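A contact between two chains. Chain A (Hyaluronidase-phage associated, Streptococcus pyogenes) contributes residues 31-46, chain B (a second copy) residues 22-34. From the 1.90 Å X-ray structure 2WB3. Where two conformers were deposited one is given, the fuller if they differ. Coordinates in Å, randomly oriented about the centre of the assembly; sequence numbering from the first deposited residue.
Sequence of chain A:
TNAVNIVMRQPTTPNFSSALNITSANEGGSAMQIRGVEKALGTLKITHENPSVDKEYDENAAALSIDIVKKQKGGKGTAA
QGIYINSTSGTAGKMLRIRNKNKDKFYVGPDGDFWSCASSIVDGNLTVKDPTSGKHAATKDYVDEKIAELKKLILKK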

# COMPACT_ATOMS: atom_id res chain seq x y z
N ALA A 31 9.31 -7.56 -10.55
CA ALA A 31 9.26 -6.71 -9.35
C ALA A 31 7.80 -6.34 -9.18
O ALA A 31 7.33 -6.18 -8.07
CB ALA A 31 10.05 -5.42 -9.52
N MET A 32 7.12 -6.15 -10.28
CA MET A 32 5.67 -5.86 -10.16
C MET A 32 4.85 -6.53 -11.24
O MET A 32 5.27 -6.64 -12.40
CB MET A 32 5.43 -4.31 -10.17
CG MET A 32 3.95 -3.92 -10.20
SD MET A 32 3.89 -2.11 -10.05
CE MET A 32 2.11 -1.90 -10.24
N GLN A 33 3.61 -6.89 -10.91
CA GLN A 33 2.77 -7.49 -11.91
C GLN A 33 1.40 -6.87 -11.80
O GLN A 33 0.97 -6.57 -10.72
CB GLN A 33 2.59 -8.96 -11.59
CG GLN A 33 3.77 -9.81 -11.80
CD GLN A 33 3.35 -11.25 -11.53
OE1 GLN A 33 2.74 -11.89 -12.37
NE2 GLN A 33 3.56 -11.70 -10.30
N ILE A 34 0.78 -6.63 -12.94
CA ILE A 34 -0.59 -6.17 -13.05
C ILE A 34 -1.43 -7.03 -13.99
O ILE A 34 -1.00 -7.33 -15.05
CB ILE A 34 -0.69 -4.71 -13.56
CG1 ILE A 34 0.24 -3.78 -12.83
CG2 ILE A 34 -2.07 -4.18 -13.44
CD1 ILE A 34 0.48 -2.58 -13.57
N ARG A 35 -2.66 -7.33 -13.58
CA ARG A 35 -3.61 -8.06 -14.41
C ARG A 35 -5.02 -7.47 -14.29
O ARG A 35 -5.53 -7.28 -13.18
CB ARG A 35 -3.62 -9.54 -14.05
CG ARG A 35 -4.52 -10.39 -14.93
CD ARG A 35 -4.71 -11.79 -14.35
NE ARG A 35 -3.68 -12.71 -14.83
CZ ARG A 35 -3.83 -13.53 -15.86
NH1 ARG A 35 -4.96 -13.55 -16.54
NH2 ARG A 35 -2.83 -14.34 -16.22
N GLY A 36 -5.65 -7.21 -15.43
CA GLY A 36 -6.98 -6.67 -15.48
C GLY A 36 -7.82 -7.29 -16.57
O GLY A 36 -7.34 -7.99 -17.39
N VAL A 37 -9.10 -7.00 -16.55
CA VAL A 37 -10.03 -7.57 -17.53
C VAL A 37 -10.83 -6.45 -18.18
O VAL A 37 -12.01 -6.59 -18.40
CB VAL A 37 -10.94 -8.60 -16.88
CG1 VAL A 37 -10.12 -9.81 -16.41
CG2 VAL A 37 -11.62 -8.02 -15.68
N GLU A 38 -10.18 -5.37 -18.57
CA GLU A 38 -10.93 -4.19 -19.07
C GLU A 38 -11.63 -4.46 -20.38
O GLU A 38 -11.06 -5.05 -21.30
CB GLU A 38 -9.96 -3.04 -19.27
CG GLU A 38 -9.32 -2.53 -17.99
CD GLU A 38 -8.27 -3.45 -17.43
OE1 GLU A 38 -7.69 -4.23 -18.17
OE2 GLU A 38 -7.99 -3.37 -16.23
N LYS A 39 -12.84 -3.98 -20.52
CA LYS A 39 -13.52 -4.10 -21.78
C LYS A 39 -13.00 -3.07 -22.68
O LYS A 39 -12.83 -3.24 -23.83
CB LYS A 39 -15.01 -3.81 -21.64
CG LYS A 39 -15.73 -3.70 -22.95
CD LYS A 39 -17.18 -3.39 -22.74
CE LYS A 39 -18.02 -3.44 -24.00
NZ LYS A 39 -17.56 -4.25 -25.16
N ALA A 40 -12.68 -1.87 -22.23
CA ALA A 40 -12.29 -0.83 -23.18
C ALA A 40 -11.29 0.23 -22.73
O ALA A 40 -11.28 1.33 -23.23
CB ALA A 40 -13.50 -0.16 -23.74
N LEU A 41 -10.45 -0.14 -21.79
CA LEU A 41 -9.52 0.73 -21.20
C LEU A 41 -8.19 0.01 -21.11
O LEU A 41 -8.08 -1.13 -21.35
CB LEU A 41 -10.00 1.07 -19.83
CG LEU A 41 -11.28 1.86 -19.83
CD1 LEU A 41 -11.81 1.90 -18.51
CD2 LEU A 41 -11.01 3.20 -20.36
N GLY A 42 -7.17 0.73 -20.72
CA GLY A 42 -5.88 0.08 -20.42
C GLY A 42 -5.85 -0.61 -19.09
O GLY A 42 -6.39 -0.12 -18.13
N THR A 43 -5.20 -1.78 -19.03
CA THR A 43 -5.02 -2.41 -17.73
C THR A 43 -4.19 -1.44 -16.84
O THR A 43 -4.44 -1.29 -15.65
CB THR A 43 -4.27 -3.72 -17.92
OG1 THR A 43 -5.08 -4.59 -18.71
CG2 THR A 43 -3.99 -4.35 -16.60
N LEU A 44 -3.21 -0.82 -17.43
CA LEU A 44 -2.53 0.29 -16.73
C LEU A 44 -2.78 1.50 -17.60
O LEU A 44 -2.57 1.45 -18.80
CB LEU A 44 -0.98 0.03 -16.58
CG LEU A 44 -0.17 1.24 -16.09
CD1 LEU A 44 -0.68 1.73 -14.72
CD2 LEU A 44 1.38 0.98 -15.96
N LYS A 45 -3.20 2.60 -16.99
CA LYS A 45 -3.31 3.85 -17.74
C LYS A 45 -2.36 4.86 -17.10
O LYS A 45 -2.39 5.03 -15.89
CB LYS A 45 -4.74 4.38 -17.60
CG LYS A 45 -5.06 5.80 -18.12
CD LYS A 45 -4.89 5.92 -19.61
CE LYS A 45 -5.23 7.37 -20.12
NZ LYS A 45 -6.64 7.85 -19.85
N ILE A 46 -1.53 5.48 -17.92
CA ILE A 46 -0.58 6.46 -17.39
C ILE A 46 -0.96 7.77 -18.08
O ILE A 46 -1.00 7.85 -19.30
CB ILE A 46 0.89 6.13 -17.74
CG1 ILE A 46 1.32 4.71 -17.28
CG2 ILE A 46 1.81 7.17 -17.07
CD1 ILE A 46 2.77 4.31 -17.80
N ILE B 22 -0.93 -6.68 -8.59
CA ILE B 22 -2.29 -6.08 -8.64
C ILE B 22 -3.18 -6.87 -9.58
O ILE B 22 -2.77 -7.18 -10.71
CB ILE B 22 -2.15 -4.65 -9.15
CG1 ILE B 22 -1.25 -3.90 -8.15
CG2 ILE B 22 -3.56 -3.93 -9.34
CD1 ILE B 22 -1.12 -2.59 -8.41
N THR B 23 -4.39 -7.23 -9.14
CA THR B 23 -5.37 -7.84 -10.06
C THR B 23 -6.75 -7.23 -9.90
O THR B 23 -7.25 -7.14 -8.78
CB THR B 23 -5.57 -9.36 -9.87
OG1 THR B 23 -6.09 -9.62 -8.55
CG2 THR B 23 -4.26 -10.13 -10.10
N SER B 24 -7.37 -6.85 -11.01
CA SER B 24 -8.75 -6.38 -10.97
C SER B 24 -9.65 -7.35 -11.74
O SER B 24 -9.31 -7.78 -12.84
CB SER B 24 -8.90 -5.01 -11.58
OG SER B 24 -10.29 -4.62 -11.42
N ALA B 25 -10.81 -7.65 -11.17
CA ALA B 25 -11.84 -8.36 -11.94
C ALA B 25 -12.99 -7.43 -12.44
O ALA B 25 -14.06 -7.92 -12.82
CB ALA B 25 -12.40 -9.51 -11.11
N ASN B 26 -12.74 -6.12 -12.46
CA ASN B 26 -13.74 -5.14 -12.88
C ASN B 26 -13.49 -4.72 -14.31
O ASN B 26 -12.54 -3.99 -14.62
CB ASN B 26 -13.67 -3.93 -11.93
CG ASN B 26 -14.49 -2.74 -12.40
OD1 ASN B 26 -15.48 -2.88 -13.14
ND2 ASN B 26 -14.05 -1.55 -12.01
N GLU B 27 -14.34 -5.18 -15.25
CA GLU B 27 -14.09 -4.85 -16.65
C GLU B 27 -14.38 -3.39 -16.98
O GLU B 27 -14.03 -2.94 -18.06
CB GLU B 27 -14.91 -5.76 -17.58
CG GLU B 27 -16.42 -5.54 -17.49
CD GLU B 27 -17.12 -6.31 -18.57
OE1 GLU B 27 -17.48 -5.67 -19.55
OE2 GLU B 27 -17.28 -7.54 -18.47
N GLY B 28 -14.96 -2.64 -16.06
CA GLY B 28 -15.35 -1.25 -16.32
C GLY B 28 -14.28 -0.20 -15.99
O GLY B 28 -14.44 0.97 -16.29
N GLY B 29 -13.15 -0.60 -15.40
CA GLY B 29 -12.17 0.42 -15.06
C GLY B 29 -10.77 -0.20 -15.13
O GLY B 29 -10.57 -1.42 -14.87
N SER B 30 -9.80 0.68 -15.39
CA SER B 30 -8.37 0.33 -15.42
C SER B 30 -7.96 -0.31 -14.13
O SER B 30 -8.32 0.14 -13.05
CB SER B 30 -7.57 1.62 -15.68
OG SER B 30 -7.78 1.99 -17.05
N ALA B 31 -7.21 -1.41 -14.19
CA ALA B 31 -6.82 -2.08 -12.93
C ALA B 31 -5.94 -1.09 -12.20
O ALA B 31 -5.94 -1.05 -10.99
CB ALA B 31 -6.00 -3.34 -13.19
N MET B 32 -5.16 -0.35 -12.94
CA MET B 32 -4.33 0.68 -12.27
C MET B 32 -4.23 1.96 -13.07
O MET B 32 -4.15 1.95 -14.31
CB MET B 32 -2.90 0.11 -11.96
CG MET B 32 -1.93 1.16 -11.40
SD MET B 32 -0.41 0.26 -10.98
CE MET B 32 0.58 1.68 -10.47
N GLN B 33 -4.12 3.09 -12.37
CA GLN B 33 -3.97 4.33 -13.08
C GLN B 33 -2.89 5.14 -12.40
O GLN B 33 -2.78 5.08 -11.20
CB GLN B 33 -5.24 5.14 -12.94
CG GLN B 33 -6.40 4.63 -13.68
CD GLN B 33 -7.54 5.63 -13.49
OE1 GLN B 33 -7.57 6.66 -14.15
NE2 GLN B 33 -8.39 5.38 -12.50
N ILE B 34 -2.08 5.81 -13.19
CA ILE B 34 -1.07 6.75 -12.73
C ILE B 34 -1.16 8.10 -13.42
O ILE B 34 -1.29 8.15 -14.59
CB ILE B 34 0.37 6.23 -12.94
CG1 ILE B 34 0.54 4.81 -12.47
CG2 ILE B 34 1.37 7.08 -12.26
CD1 ILE B 34 1.70 4.20 -13.05
O HOH W 1 -9.66 -4.55 -14.89
O HOH W 2 -13.42 -0.82 -19.74

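The two chains are joined by two short parallel β ladders, and the carboxylate of a buried glutamate, E38(A), lies in the loop between them. Its OE2 accepts a weak hydrogen bond from the backbone N of A31(B) (2.9 Å, 124° at the hydrogen), while its OE1 receives the hydroxyl OG1 of T43(A) at 2.7 Å. The carboxylate thus ties its own loop to the partner backbone. A water extends this link, accepting from V37(A) N (3.0 Å) and lying 2.4 Å from E38(A) OE2 and 2.9 Å from N26(B) O.

In the first ladder, strand 32-36 of chain A runs almost exactly parallel to strand 22-24 of chain B. I22(B) bonds through both its backbone groups, its N to Q33(A) O and its O to R35(A) N, and S24(B) N continues to R35(A) O, each at 2.9 Å. The second ladder repeats the pattern around K45(A): its N meets M32(B) O at 2.9 Å and its O meets I34(B) N at 2.8 Å, preceded by M32(B) N to T43(A) O at 3.0 Å.

Between the ladders the chains stay in touch. K39(A) N donates to E27(B) O (2.9 Å), which also takes a hydrogen bond from a water at 2.8 Å; that water accepts from A40(A) N, also at 2.8 Å. The OG of S30(B) donates to G42(A) O at 2.7 Å, just before the corner at T43(A) and L44(A).

Apolar side chains join the ladders. The CE of M32(A) lies 3.4 Å from SD of M32(B), so the same residue from both copies meets here, and I34(A) CD1 approaches that sulfur, M32(B) SD, at 3.9 Å. From the second ladder, L44(A) CD1 packs against M32(B) CG (3.6 Å) and I34(B) CD1 (3.8 Å).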